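Local coordinates for protein cytochrome cL (Hyphomicrobium denitrificans, PDB 2D0W) that probably accepts electrons from methanol dehydrogenase during periplasmic methanol oxidation, carrying them on a covalently attached heme, at residues 48-52 and 152-157; 75-80 and 122-128; 33-39 and 88-92; 19-25 and 107-113. The contacts are given in a common frame with arbitrary orientation. Numbering follows the deposited sequence.

Overall arrangement
Contacts 1, 3 and 4 join flanking parts of the chain to a heme-bearing class I cytochrome c core; contact 2 joins two parts of the core and its edge. Contacts 2 and 4 share helix 112-124: contact 4 meets its start and contact 2 its end, with centres about 24 Å apart. Contact 3 lies about 14 Å from contact 4 and about 17 Å from contact 2, centre to centre; F92 CE1 meets L112 CD1 at 3.9 Å, and D88 OD2 forms a salt bridge with R123 NE at 3.1 Å. Contact 1 joins contact 2 where L48 CD1 lies 3.5 Å from H124 ND1. L75, W80, I122 and L91 line the heme pocket, whereas the E52 side chain is about 12 Å away.

Contact 1: residues 48-52 and 152-157; sequences LPKGE and WEATGK. With ZN (zinc ion), chain F.
This is a helix-to-helix contact bridged by one tryptophan, joining the start of helix 48-58 to the last helix, 149-161. The segment axes approach to 12.5 Å at 137°, so side chains fill the gap; the nearest CA pair is P49 with K157, 6.5 Å. W152 (chi1 t, chi2 -106°) is large enough to span it and carries one N-H for a carboxylate: W152 NE1 donates to E52 OE2 at 2.8 Å and weakly to E52 OE1 at 3.1 Å, with E52 extended (chi1 and chi2 t), while W152 CH2 meets L48 CB at 3.7 Å. Helix 48-58 leads into the heme-binding cysteines C59 and C62 of the class I cytochrome c fold; the C47-C165 disulfide ties this end to the C-terminal region. Helix 149-161 has a pi-type turn at 152-156, with K157 N bonded to W152 O (2.8 Å); a CB on G156 would clash with W152 CA. E153 OE1 binds zinc at 2.2 Å, and E153 OE2 forms a salt bridge with K157 NZ at 3.3 Å.

Contact 2: residues 75-80 and 122-128; sequences LNDSYW and IRHIQKD. With ZN (zinc ion), chain E; HEM (protoporphyrin IX containing Fe), chain H.
The loop that follows the heme-binding cysteines in a class I cytochrome c meets the C-terminal end of helix 112-124 and the turn beyond it. L75 (chi1 m, chi2 t) suits the apolar pocket: its CB lies 4.5 Å from I122 CG2 and its CD2 3.8 Å from heme C3A, while its O shares a water with I122 O (2.7 and 2.6 Å) and Q126 NE2 (2.9 Å). At N76, CA lies 4.2 Å from that of Q126; N76 O accepts K127 N at 3.0 Å, and ND2 reaches I125 O through another water. D77 O takes Q126 NE2 at 3.2 Å, Q126 folding back with chi1 t and chi2 p. The D77 carboxylate turns the other way (chi1 p), OD2 binding zinc at 2.3 Å, with Y79 O at 2.3 Å, two waters and G74 completing the site; one of these waters donates to heme O2A at 2.7 Å. S78 N donates to D128 OD2 at 2.7 Å, while D128 OD1 pairs with K127 NZ at 2.7 Å. W80 (chi1 m) sets its CA 3.6 Å from heme O2A, and its CZ2 sits 3.9 Å from R123 NH1, which bonds N85 O.

Contact 3: residues 33-39 and 88-92; sequences FMQTGVD and DKGLF
The end of helix 28-36 and the turn after it pack against the first turn of helix 88-97, bringing the region before the heme-binding cysteines onto a helix of the cytochrome c core whose L91 touches the heme. The apolar part is carried by F33 (chi1 t), whose CZ touches F92 CB at 3.5 Å; the two rings meet obliquely, centroids 4.8 Å apart and planes at 50°, with F33 CE2 over a face of F92. M34, folded with chi1 and chi2 both m, brings its CE to 4.0 Å from F92 CZ. Helix 28-36 closes with G37 N bonded to F33 O (2.8 Å), and G37 turns with phi 78°, psi 0°, its CA 4.9 Å from that of K89. A CB there would point at K89, so glycine fits doubly. Among polar links, water joins G37 O (2.6 Å) to K89 N (3.0 Å), and D39 N donates to D88 OD1 at 3.2 Å. D88 OD2 forms a salt bridge with R123, and K89 NZ one with E3. The buried D88 carboxylate therefore has its charge balanced by R123 while one oxygen receives a backbone amide, linking three parts of the fold.

Contact 4: residues 19-25 and 107-113; sequences QAPKEGR and GQDLELD. With ZN (zinc ion), chain D.
G24 adopts a positive phi (81°, psi 22°) at a spot with no space for a side chain: a CB would fall 2.5 Å from E111 CB. G24 CA lies 5.0 Å from E111 CA, and G24 O accepts D113 N at 2.9 Å, a first-turn amide two residues after E111 at the N-cap position of helix 112-124. A20 CA lies 4.8 Å from Q108 CA; a water bridges Q19 O (2.8 Å) to Q108 O (2.9 Å), and Q108 CA makes a CA-H...O contact with Q19 O at 3.3 Å. P21, rigid and compact, wedges into the turn, its CD 3.2 Å from L110 O and its CB 3.7 Å from E111 CG. R25 NH1 closes the loop on P21 O at 3.0 Å, while R25 CD packs at 3.6 Å on L112 CD2. D109 points away, OD1 binding zinc at 2.2 Å alongside H106. The 107-113 segment links the heme-ligand methionine, M103, to helix 112-124, the counterpart of the C-terminal helix of class I cytochromes c.

Contact 1: residues 48-52 and 152-157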
# COMPACT_ATOMS: atom_id res chain seq x y z
N LEU A 48 4.87 4.25 -8.45
CA LEU A 48 3.40 4.44 -8.51
C LEU A 48 2.63 3.79 -9.63
O LEU A 48 1.62 3.14 -9.34
CB LEU A 48 2.99 5.91 -8.31
CG LEU A 48 3.50 6.51 -7.00
CD1 LEU A 48 3.25 8.00 -6.97
CD2 LEU A 48 2.96 5.80 -5.74
N PRO A 49 3.08 3.95 -10.91
CA PRO A 49 2.37 3.24 -11.99
C PRO A 49 2.21 1.73 -11.75
O PRO A 49 1.15 1.17 -12.01
CB PRO A 49 3.27 3.56 -13.21
CG PRO A 49 3.98 4.85 -12.90
CD PRO A 49 4.20 4.80 -11.40
N LYS A 50 3.27 1.08 -11.31
CA LYS A 50 3.15 -0.33 -11.00
C LYS A 50 2.15 -0.61 -9.85
O LYS A 50 1.28 -1.50 -9.97
CB LYS A 50 4.49 -0.98 -10.77
CG LYS A 50 4.35 -2.47 -10.41
CD LYS A 50 4.35 -3.30 -11.65
CE LYS A 50 3.90 -4.72 -11.31
NZ LYS A 50 3.73 -5.54 -12.54
N GLY A 51 2.21 0.19 -8.78
CA GLY A 51 1.23 0.05 -7.69
C GLY A 51 -0.17 0.21 -8.21
O GLY A 51 -1.04 -0.59 -7.89
N GLU A 52 -0.38 1.21 -9.08
CA GLU A 52 -1.71 1.44 -9.68
C GLU A 52 -2.20 0.30 -10.54
O GLU A 52 -3.38 -0.10 -10.45
CB GLU A 52 -1.71 2.72 -10.53
CG GLU A 52 -2.99 2.95 -11.26
CD GLU A 52 -2.88 4.12 -12.23
OE1 GLU A 52 -1.83 4.27 -12.84
OE2 GLU A 52 -3.85 4.87 -12.38
N TRP A 152 -3.32 13.25 -12.59
CA TRP A 152 -2.69 11.95 -12.74
C TRP A 152 -2.82 11.41 -14.17
O TRP A 152 -1.86 10.88 -14.73
CB TRP A 152 -3.33 10.93 -11.78
CG TRP A 152 -2.70 9.49 -11.93
CD1 TRP A 152 -3.27 8.38 -12.53
CD2 TRP A 152 -1.39 9.06 -11.49
NE1 TRP A 152 -2.40 7.31 -12.47
CE2 TRP A 152 -1.24 7.70 -11.84
CE3 TRP A 152 -0.33 9.70 -10.82
CZ2 TRP A 152 -0.08 6.96 -11.55
CZ3 TRP A 152 0.82 8.97 -10.53
CH2 TRP A 152 0.94 7.61 -10.89
N GLU A 153 -4.04 11.49 -14.71
CA GLU A 153 -4.32 11.04 -16.07
C GLU A 153 -3.70 11.94 -17.14
O GLU A 153 -3.38 11.46 -18.22
CB GLU A 153 -5.83 10.96 -16.34
CG GLU A 153 -6.70 10.05 -15.41
CD GLU A 153 -6.45 8.54 -15.56
OE1 GLU A 153 -7.34 7.74 -15.13
OE2 GLU A 153 -5.38 8.13 -16.06
N ALA A 154 -3.55 13.23 -16.84
CA ALA A 154 -2.99 14.20 -17.79
C ALA A 154 -1.46 14.25 -17.82
O ALA A 154 -0.85 14.37 -18.88
CB ALA A 154 -3.55 15.58 -17.51
N THR A 155 -0.83 14.20 -16.65
CA THR A 155 0.61 14.51 -16.56
C THR A 155 1.31 13.67 -15.50
O THR A 155 2.50 13.36 -15.62
CB THR A 155 0.87 16.02 -16.25
OG1 THR A 155 0.15 16.40 -15.06
CG2 THR A 155 0.41 16.89 -17.39
N GLY A 156 0.57 13.28 -14.47
CA GLY A 156 1.16 12.65 -13.32
C GLY A 156 1.73 11.30 -13.65
O GLY A 156 2.89 11.03 -13.36
N LYS A 157 0.89 10.45 -14.24
CA LYS A 157 1.27 9.07 -14.54
C LYS A 157 2.38 9.00 -15.57
O LYS A 157 3.31 8.20 -15.41
CB LYS A 157 0.05 8.25 -14.99
CG LYS A 157 0.36 6.77 -15.27
CD LYS A 157 -0.66 6.14 -16.23
CE LYS A 157 -2.07 6.54 -15.89
NZ LYS A 157 -3.09 5.85 -16.79
ZN ZN F . -6.65 5.61 -15.01
O HOH W 1 -8.11 4.44 -13.31

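Contact 2: residues 75-80 and 122-128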
# COMPACT_ATOMS: atom_id res chain seq x y z
N LEU A 75 -10.59 3.89 0.51
CA LEU A 75 -9.28 3.68 1.06
C LEU A 75 -8.54 5.00 0.95
O LEU A 75 -7.36 5.09 1.31
CB LEU A 75 -8.54 2.59 0.29
CG LEU A 75 -9.15 1.19 0.21
CD1 LEU A 75 -8.32 0.20 -0.69
CD2 LEU A 75 -9.27 0.64 1.67
N ASN A 76 -9.25 6.03 0.48
CA ASN A 76 -8.59 7.27 0.10
C ASN A 76 -8.91 8.38 1.12
O ASN A 76 -8.65 9.56 0.88
CB ASN A 76 -9.02 7.66 -1.31
CG ASN A 76 -10.48 8.06 -1.37
OD1 ASN A 76 -11.24 7.80 -0.41
ND2 ASN A 76 -10.89 8.66 -2.46
N ASP A 77 -9.47 8.00 2.26
CA ASP A 77 -9.84 8.99 3.28
C ASP A 77 -9.15 8.78 4.61
O ASP A 77 -8.33 7.86 4.74
CB ASP A 77 -11.37 9.15 3.35
CG ASP A 77 -12.09 7.94 3.89
OD1 ASP A 77 -13.34 8.02 4.01
OD2 ASP A 77 -11.43 6.92 4.20
N SER A 78 -9.46 9.61 5.61
CA SER A 78 -8.73 9.62 6.87
C SER A 78 -9.27 8.61 7.77
O SER A 78 -8.65 8.27 8.77
CB SER A 78 -8.79 10.98 7.59
OG SER A 78 -10.12 11.46 7.69
N TYR A 79 -10.44 8.09 7.44
CA TYR A 79 -11.08 7.14 8.31
C TYR A 79 -10.74 5.66 8.05
O TYR A 79 -10.84 5.21 6.93
CB TYR A 79 -12.60 7.34 8.25
CG TYR A 79 -13.26 6.42 9.20
CD1 TYR A 79 -13.45 6.80 10.53
CD2 TYR A 79 -13.64 5.13 8.81
CE1 TYR A 79 -14.04 5.96 11.42
CE2 TYR A 79 -14.20 4.24 9.71
CZ TYR A 79 -14.42 4.69 11.01
OH TYR A 79 -14.97 3.88 11.96
N TRP A 80 -10.38 4.91 9.09
CA TRP A 80 -10.06 3.48 8.94
C TRP A 80 -10.87 2.62 9.90
O TRP A 80 -10.90 2.87 11.11
CB TRP A 80 -8.57 3.20 9.15
CG TRP A 80 -7.72 3.93 8.18
CD1 TRP A 80 -7.21 5.18 8.33
CD2 TRP A 80 -7.32 3.48 6.90
NE1 TRP A 80 -6.49 5.54 7.21
CE2 TRP A 80 -6.54 4.50 6.32
CE3 TRP A 80 -7.55 2.31 6.17
CZ2 TRP A 80 -5.99 4.39 5.04
CZ3 TRP A 80 -7.01 2.20 4.91
CH2 TRP A 80 -6.22 3.23 4.36
N ILE A 122 -1.79 3.01 -2.68
CA ILE A 122 -2.85 3.29 -1.71
C ILE A 122 -2.58 4.57 -0.91
O ILE A 122 -3.49 5.38 -0.71
CB ILE A 122 -3.14 2.06 -0.76
CG1 ILE A 122 -3.66 0.87 -1.59
CG2 ILE A 122 -4.09 2.48 0.40
CD1 ILE A 122 -3.63 -0.47 -0.79
N ARG A 123 -1.35 4.77 -0.46
CA ARG A 123 -1.01 6.03 0.24
C ARG A 123 -1.16 7.23 -0.69
O ARG A 123 -1.62 8.31 -0.26
CB ARG A 123 0.41 6.01 0.83
CG ARG A 123 0.67 4.83 1.84
CD ARG A 123 -0.45 4.80 2.86
NE ARG A 123 -0.07 3.91 3.94
CZ ARG A 123 -0.88 3.47 4.89
NH1 ARG A 123 -2.14 3.81 4.91
NH2 ARG A 123 -0.38 2.67 5.82
N HIS A 124 -0.75 7.05 -1.95
CA HIS A 124 -0.75 8.19 -2.93
C HIS A 124 -2.14 8.78 -3.29
O HIS A 124 -2.25 9.97 -3.62
CB HIS A 124 -0.03 7.80 -4.23
CG HIS A 124 0.25 8.98 -5.13
ND1 HIS A 124 1.22 9.92 -4.85
CD2 HIS A 124 -0.30 9.35 -6.30
CE1 HIS A 124 1.24 10.83 -5.81
NE2 HIS A 124 0.31 10.51 -6.70
N ILE A 125 -3.16 7.91 -3.28
CA ILE A 125 -4.55 8.26 -3.62
C ILE A 125 -5.37 8.94 -2.50
O ILE A 125 -6.51 9.36 -2.75
CB ILE A 125 -5.35 7.02 -4.22
CG1 ILE A 125 -5.44 5.81 -3.26
CG2 ILE A 125 -4.78 6.59 -5.61
CD1 ILE A 125 -6.07 4.55 -3.92
N GLN A 126 -4.76 9.04 -1.31
CA GLN A 126 -5.27 9.83 -0.18
C GLN A 126 -5.62 11.24 -0.61
O GLN A 126 -4.89 11.89 -1.32
CB GLN A 126 -4.21 9.90 0.93
CG GLN A 126 -4.68 10.58 2.21
CD GLN A 126 -5.91 9.92 2.85
OE1 GLN A 126 -6.74 10.60 3.46
NE2 GLN A 126 -6.01 8.60 2.72
N LYS A 127 -6.79 11.70 -0.19
CA LYS A 127 -7.30 13.00 -0.60
C LYS A 127 -7.80 13.83 0.59
O LYS A 127 -8.26 14.94 0.40
CB LYS A 127 -8.38 12.82 -1.70
CG LYS A 127 -9.57 11.89 -1.36
CD LYS A 127 -10.63 12.58 -0.46
CE LYS A 127 -11.56 11.56 0.19
NZ LYS A 127 -12.42 12.05 1.33
N ASP A 128 -7.71 13.27 1.80
CA ASP A 128 -7.98 13.99 3.05
C ASP A 128 -6.68 14.55 3.62
O ASP A 128 -5.59 14.21 3.14
CB ASP A 128 -8.60 13.05 4.10
CG ASP A 128 -10.07 12.72 3.83
OD1 ASP A 128 -10.69 13.32 2.92
OD2 ASP A 128 -10.61 11.83 4.53
ZN ZN E . -11.41 4.72 4.74
CHA HEM H . -11.46 -3.98 3.72
CHB HEM H . -7.59 -3.31 0.84
CHC HEM H . -9.35 -6.34 -2.55
CHD HEM H . -13.60 -5.98 -0.23
C1A HEM H . -10.19 -3.57 3.30
C2A HEM H . -9.18 -2.83 4.05
C3A HEM H . -8.14 -2.63 3.24
C4A HEM H . -8.41 -3.25 1.95
CMA HEM H . -6.82 -1.87 3.56
CAA HEM H . -9.34 -2.31 5.49
CBA HEM H . -10.02 -0.93 5.38
CGA HEM H . -10.09 -0.20 6.72
O1A HEM H . -9.37 -0.59 7.67
O2A HEM H . -10.88 0.76 6.81
C1B HEM H . -7.70 -4.11 -0.31
C2B HEM H . -6.76 -4.29 -1.42
C3B HEM H . -7.19 -5.13 -2.24
C4B HEM H . -8.50 -5.55 -1.85
CMB HEM H . -5.48 -3.46 -1.50
CAB HEM H . -6.37 -5.83 -3.32
CBB HEM H . -5.25 -6.42 -3.04
C1C HEM H . -10.69 -6.49 -2.24
C2C HEM H . -11.66 -7.38 -2.90
C3C HEM H . -12.82 -7.23 -2.30
C4C HEM H . -12.63 -6.35 -1.13
CMC HEM H . -11.42 -7.86 -4.32
CAC HEM H . -14.26 -7.64 -2.75
CBC HEM H . -14.40 -8.85 -3.22
C1D HEM H . -13.45 -5.51 1.06
C2D HEM H . -14.47 -5.50 2.09
C3D HEM H . -13.81 -4.89 3.32
C4D HEM H . -12.45 -4.57 2.93
CMD HEM H . -15.94 -6.02 1.96
CAD HEM H . -14.41 -4.65 4.76
CBD HEM H . -13.80 -5.80 5.57
CGD HEM H . -13.90 -5.61 7.06
O1D HEM H . -13.37 -6.44 7.82
O2D HEM H . -14.48 -4.60 7.48
NA HEM H . -9.68 -3.78 2.04
NB HEM H . -8.78 -4.87 -0.70
NC HEM H . -11.30 -5.92 -1.13
ND HEM H . -12.30 -4.94 1.59
FE HEM H . -10.46 -4.95 0.48
O HOH W 2 -5.02 6.37 1.21
O HOH W 3 -8.42 9.28 -4.49
O HOH W 4 -14.29 10.07 1.82
O HOH W 5 -9.08 5.18 4.18
O HOH W 6 -12.53 2.61 5.67

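Contact 3: residues 33-39 and 88-92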
# COMPACT_ATOMS: atom_id res chain seq x y z
N PHE A 33 11.58 -3.46 4.74
CA PHE A 33 10.21 -3.63 5.26
C PHE A 33 10.10 -4.82 6.22
O PHE A 33 9.46 -4.69 7.26
CB PHE A 33 9.12 -3.69 4.14
CG PHE A 33 7.72 -3.86 4.69
CD1 PHE A 33 7.00 -2.76 5.14
CD2 PHE A 33 7.19 -5.15 4.85
CE1 PHE A 33 5.74 -2.94 5.73
CE2 PHE A 33 5.94 -5.35 5.44
CZ PHE A 33 5.22 -4.28 5.87
N MET A 34 10.73 -5.96 5.90
CA MET A 34 10.60 -7.14 6.79
C MET A 34 11.25 -6.94 8.17
O MET A 34 10.83 -7.57 9.15
CB MET A 34 11.14 -8.41 6.13
CG MET A 34 10.38 -8.78 4.87
SD MET A 34 8.66 -9.20 5.26
CE MET A 34 7.78 -8.37 3.96
N GLN A 35 12.23 -6.05 8.21
CA GLN A 35 12.93 -5.65 9.43
C GLN A 35 12.24 -4.53 10.22
O GLN A 35 12.14 -4.60 11.44
CB GLN A 35 14.33 -5.16 9.06
CG GLN A 35 15.04 -4.38 10.19
CD GLN A 35 16.46 -3.98 9.81
OE1 GLN A 35 17.43 -4.51 10.34
NE2 GLN A 35 16.57 -3.07 8.86
N THR A 36 11.78 -3.52 9.49
CA THR A 36 11.33 -2.22 10.02
C THR A 36 9.81 -2.04 10.08
O THR A 36 9.31 -1.30 10.93
CB THR A 36 11.95 -1.10 9.13
OG1 THR A 36 13.34 -1.00 9.44
CG2 THR A 36 11.35 0.26 9.37
N GLY A 37 9.08 -2.67 9.16
CA GLY A 37 7.64 -2.37 8.99
C GLY A 37 7.35 -1.07 8.22
O GLY A 37 6.20 -0.66 8.07
N VAL A 38 8.38 -0.37 7.79
CA VAL A 38 8.17 0.85 7.01
C VAL A 38 8.43 0.55 5.50
O VAL A 38 9.41 -0.10 5.16
CB VAL A 38 9.00 2.05 7.56
CG1 VAL A 38 8.85 3.28 6.65
CG2 VAL A 38 8.56 2.40 8.99
N ASP A 39 7.52 1.00 4.64
CA ASP A 39 7.55 0.68 3.19
C ASP A 39 8.27 1.82 2.52
O ASP A 39 7.70 2.92 2.43
CB ASP A 39 6.12 0.63 2.66
CG ASP A 39 6.04 0.40 1.15
OD1 ASP A 39 4.89 0.20 0.65
OD2 ASP A 39 7.08 0.37 0.45
N ASP A 88 2.15 1.35 7.69
CA ASP A 88 2.38 0.44 6.57
C ASP A 88 2.33 -0.98 7.04
O ASP A 88 1.86 -1.84 6.32
CB ASP A 88 3.71 0.72 5.85
CG ASP A 88 3.71 2.06 5.12
OD1 ASP A 88 4.79 2.58 4.85
OD2 ASP A 88 2.64 2.62 4.87
N LYS A 89 2.78 -1.23 8.27
CA LYS A 89 2.76 -2.59 8.81
C LYS A 89 1.34 -3.15 8.89
O LYS A 89 1.11 -4.31 8.51
CB LYS A 89 3.45 -2.67 10.16
CG LYS A 89 3.91 -4.06 10.50
CD LYS A 89 3.02 -4.71 11.51
CE LYS A 89 3.72 -4.87 12.84
NZ LYS A 89 4.64 -6.01 12.77
N GLY A 90 0.41 -2.33 9.39
CA GLY A 90 -1.00 -2.73 9.51
C GLY A 90 -1.68 -2.95 8.18
O GLY A 90 -2.39 -3.94 8.00
N LEU A 91 -1.47 -2.03 7.25
CA LEU A 91 -1.99 -2.12 5.89
C LEU A 91 -1.48 -3.40 5.20
O LEU A 91 -2.26 -4.19 4.62
CB LEU A 91 -1.63 -0.84 5.09
CG LEU A 91 -2.23 -0.74 3.69
CD1 LEU A 91 -3.67 -1.05 3.80
CD2 LEU A 91 -2.04 0.64 3.03
N PHE A 92 -0.19 -3.66 5.33
CA PHE A 92 0.36 -4.88 4.79
C PHE A 92 -0.39 -6.10 5.37
O PHE A 92 -0.78 -7.02 4.62
CB PHE A 92 1.87 -4.93 5.10
CG PHE A 92 2.55 -6.25 4.77
CD1 PHE A 92 3.09 -6.48 3.51
CD2 PHE A 92 2.63 -7.27 5.72
CE1 PHE A 92 3.72 -7.69 3.21
CE2 PHE A 92 3.24 -8.49 5.43
CZ PHE A 92 3.80 -8.70 4.17
O HOH W 7 4.62 0.59 9.74

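Contact 4: residues 19-25 and 107-113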
# COMPACT_ATOMS: atom_id res chain seq x y z
N GLN A 19 3.63 -18.33 2.74
CA GLN A 19 2.49 -18.01 1.89
C GLN A 19 2.80 -17.08 0.75
O GLN A 19 2.23 -17.22 -0.33
CB GLN A 19 1.30 -17.50 2.73
CG GLN A 19 0.52 -18.60 3.50
CD GLN A 19 -0.41 -19.43 2.60
OE1 GLN A 19 -1.38 -18.90 2.04
NE2 GLN A 19 -0.14 -20.73 2.50
N ALA A 20 3.71 -16.12 0.96
CA ALA A 20 4.16 -15.25 -0.12
C ALA A 20 4.78 -16.03 -1.29
O ALA A 20 5.42 -17.06 -1.07
CB ALA A 20 5.12 -14.26 0.41
N PRO A 21 4.58 -15.55 -2.55
CA PRO A 21 5.29 -16.12 -3.72
C PRO A 21 6.78 -16.29 -3.44
O PRO A 21 7.35 -15.52 -2.67
CB PRO A 21 5.11 -15.02 -4.77
CG PRO A 21 3.78 -14.40 -4.41
CD PRO A 21 3.66 -14.47 -2.92
N LYS A 22 7.44 -17.27 -4.06
CA LYS A 22 8.91 -17.41 -3.87
C LYS A 22 9.71 -16.21 -4.45
O LYS A 22 10.72 -15.79 -3.88
CB LYS A 22 9.45 -18.75 -4.43
CG LYS A 22 9.99 -19.73 -3.36
CD LYS A 22 8.99 -20.03 -2.22
CE LYS A 22 9.64 -20.36 -0.89
NZ LYS A 22 10.87 -19.54 -0.57
N GLU A 23 9.24 -15.66 -5.56
CA GLU A 23 9.93 -14.59 -6.26
C GLU A 23 9.59 -13.23 -5.66
O GLU A 23 8.56 -13.10 -5.03
CB GLU A 23 9.53 -14.59 -7.75
CG GLU A 23 9.68 -15.96 -8.43
CD GLU A 23 8.55 -16.95 -8.09
OE1 GLU A 23 7.49 -16.57 -7.50
OE2 GLU A 23 8.76 -18.15 -8.41
N GLY A 24 10.45 -12.24 -5.86
CA GLY A 24 10.13 -10.85 -5.53
C GLY A 24 10.30 -10.52 -4.06
O GLY A 24 9.72 -9.55 -3.56
N ARG A 25 11.11 -11.31 -3.35
CA ARG A 25 11.42 -10.99 -1.97
C ARG A 25 12.82 -10.41 -1.83
O ARG A 25 13.14 -9.74 -0.84
CB ARG A 25 11.26 -12.21 -1.04
CG ARG A 25 10.56 -13.37 -1.66
CD ARG A 25 9.48 -14.06 -0.88
NE ARG A 25 10.00 -14.95 0.14
CZ ARG A 25 9.42 -16.07 0.57
NH1 ARG A 25 8.29 -16.52 0.04
NH2 ARG A 25 10.01 -16.76 1.53
N GLY A 107 -2.07 -12.25 0.40
CA GLY A 107 -0.67 -12.58 0.65
C GLY A 107 -0.09 -13.54 -0.36
O GLY A 107 0.96 -13.29 -0.90
N GLN A 108 -0.80 -14.61 -0.62
CA GLN A 108 -0.44 -15.65 -1.58
C GLN A 108 -0.35 -15.13 -3.03
O GLN A 108 0.28 -15.76 -3.83
CB GLN A 108 -1.45 -16.82 -1.49
CG GLN A 108 -1.01 -17.91 -0.51
CD GLN A 108 -1.88 -19.20 -0.50
OE1 GLN A 108 -1.39 -20.32 -0.70
NE2 GLN A 108 -3.16 -19.03 -0.21
N ASP A 109 -0.97 -13.99 -3.34
CA ASP A 109 -1.19 -13.52 -4.72
C ASP A 109 -0.09 -12.60 -5.25
O ASP A 109 0.18 -12.56 -6.46
CB ASP A 109 -2.50 -12.71 -4.82
CG ASP A 109 -3.74 -13.54 -4.52
OD1 ASP A 109 -4.81 -12.96 -4.24
OD2 ASP A 109 -3.66 -14.78 -4.56
N LEU A 110 0.46 -11.80 -4.34
CA LEU A 110 1.36 -10.67 -4.64
C LEU A 110 2.79 -11.00 -4.24
O LEU A 110 3.02 -11.36 -3.09
CB LEU A 110 0.94 -9.48 -3.76
CG LEU A 110 -0.39 -8.79 -4.09
CD1 LEU A 110 -1.12 -8.16 -2.84
CD2 LEU A 110 -0.04 -7.78 -5.13
N GLU A 111 3.77 -10.84 -5.13
CA GLU A 111 5.17 -10.83 -4.65
C GLU A 111 5.38 -9.67 -3.69
O GLU A 111 4.80 -8.58 -3.85
CB GLU A 111 6.17 -10.74 -5.81
CG GLU A 111 6.13 -12.01 -6.69
CD GLU A 111 6.79 -11.81 -8.05
OE1 GLU A 111 7.54 -10.81 -8.19
OE2 GLU A 111 6.56 -12.64 -8.98
N LEU A 112 6.22 -9.93 -2.68
CA LEU A 112 6.42 -8.99 -1.59
C LEU A 112 6.79 -7.60 -2.09
O LEU A 112 6.31 -6.60 -1.54
CB LEU A 112 7.46 -9.52 -0.61
CG LEU A 112 6.96 -10.68 0.28
CD1 LEU A 112 5.71 -10.32 1.09
CD2 LEU A 112 6.63 -11.82 -0.60
N ASP A 113 7.62 -7.54 -3.15
CA ASP A 113 8.08 -6.25 -3.69
C ASP A 113 6.90 -5.51 -4.33
O ASP A 113 6.78 -4.30 -4.19
CB ASP A 113 9.22 -6.46 -4.71
CG ASP A 113 9.94 -5.15 -5.08
OD1 ASP A 113 10.42 -4.43 -4.18
OD2 ASP A 113 9.98 -4.84 -6.29
ZN ZN D . -5.29 -10.82 -4.51
O HOH W 8 2.19 -17.85 -3.04
O HOH W 9 -3.74 -9.51 -5.24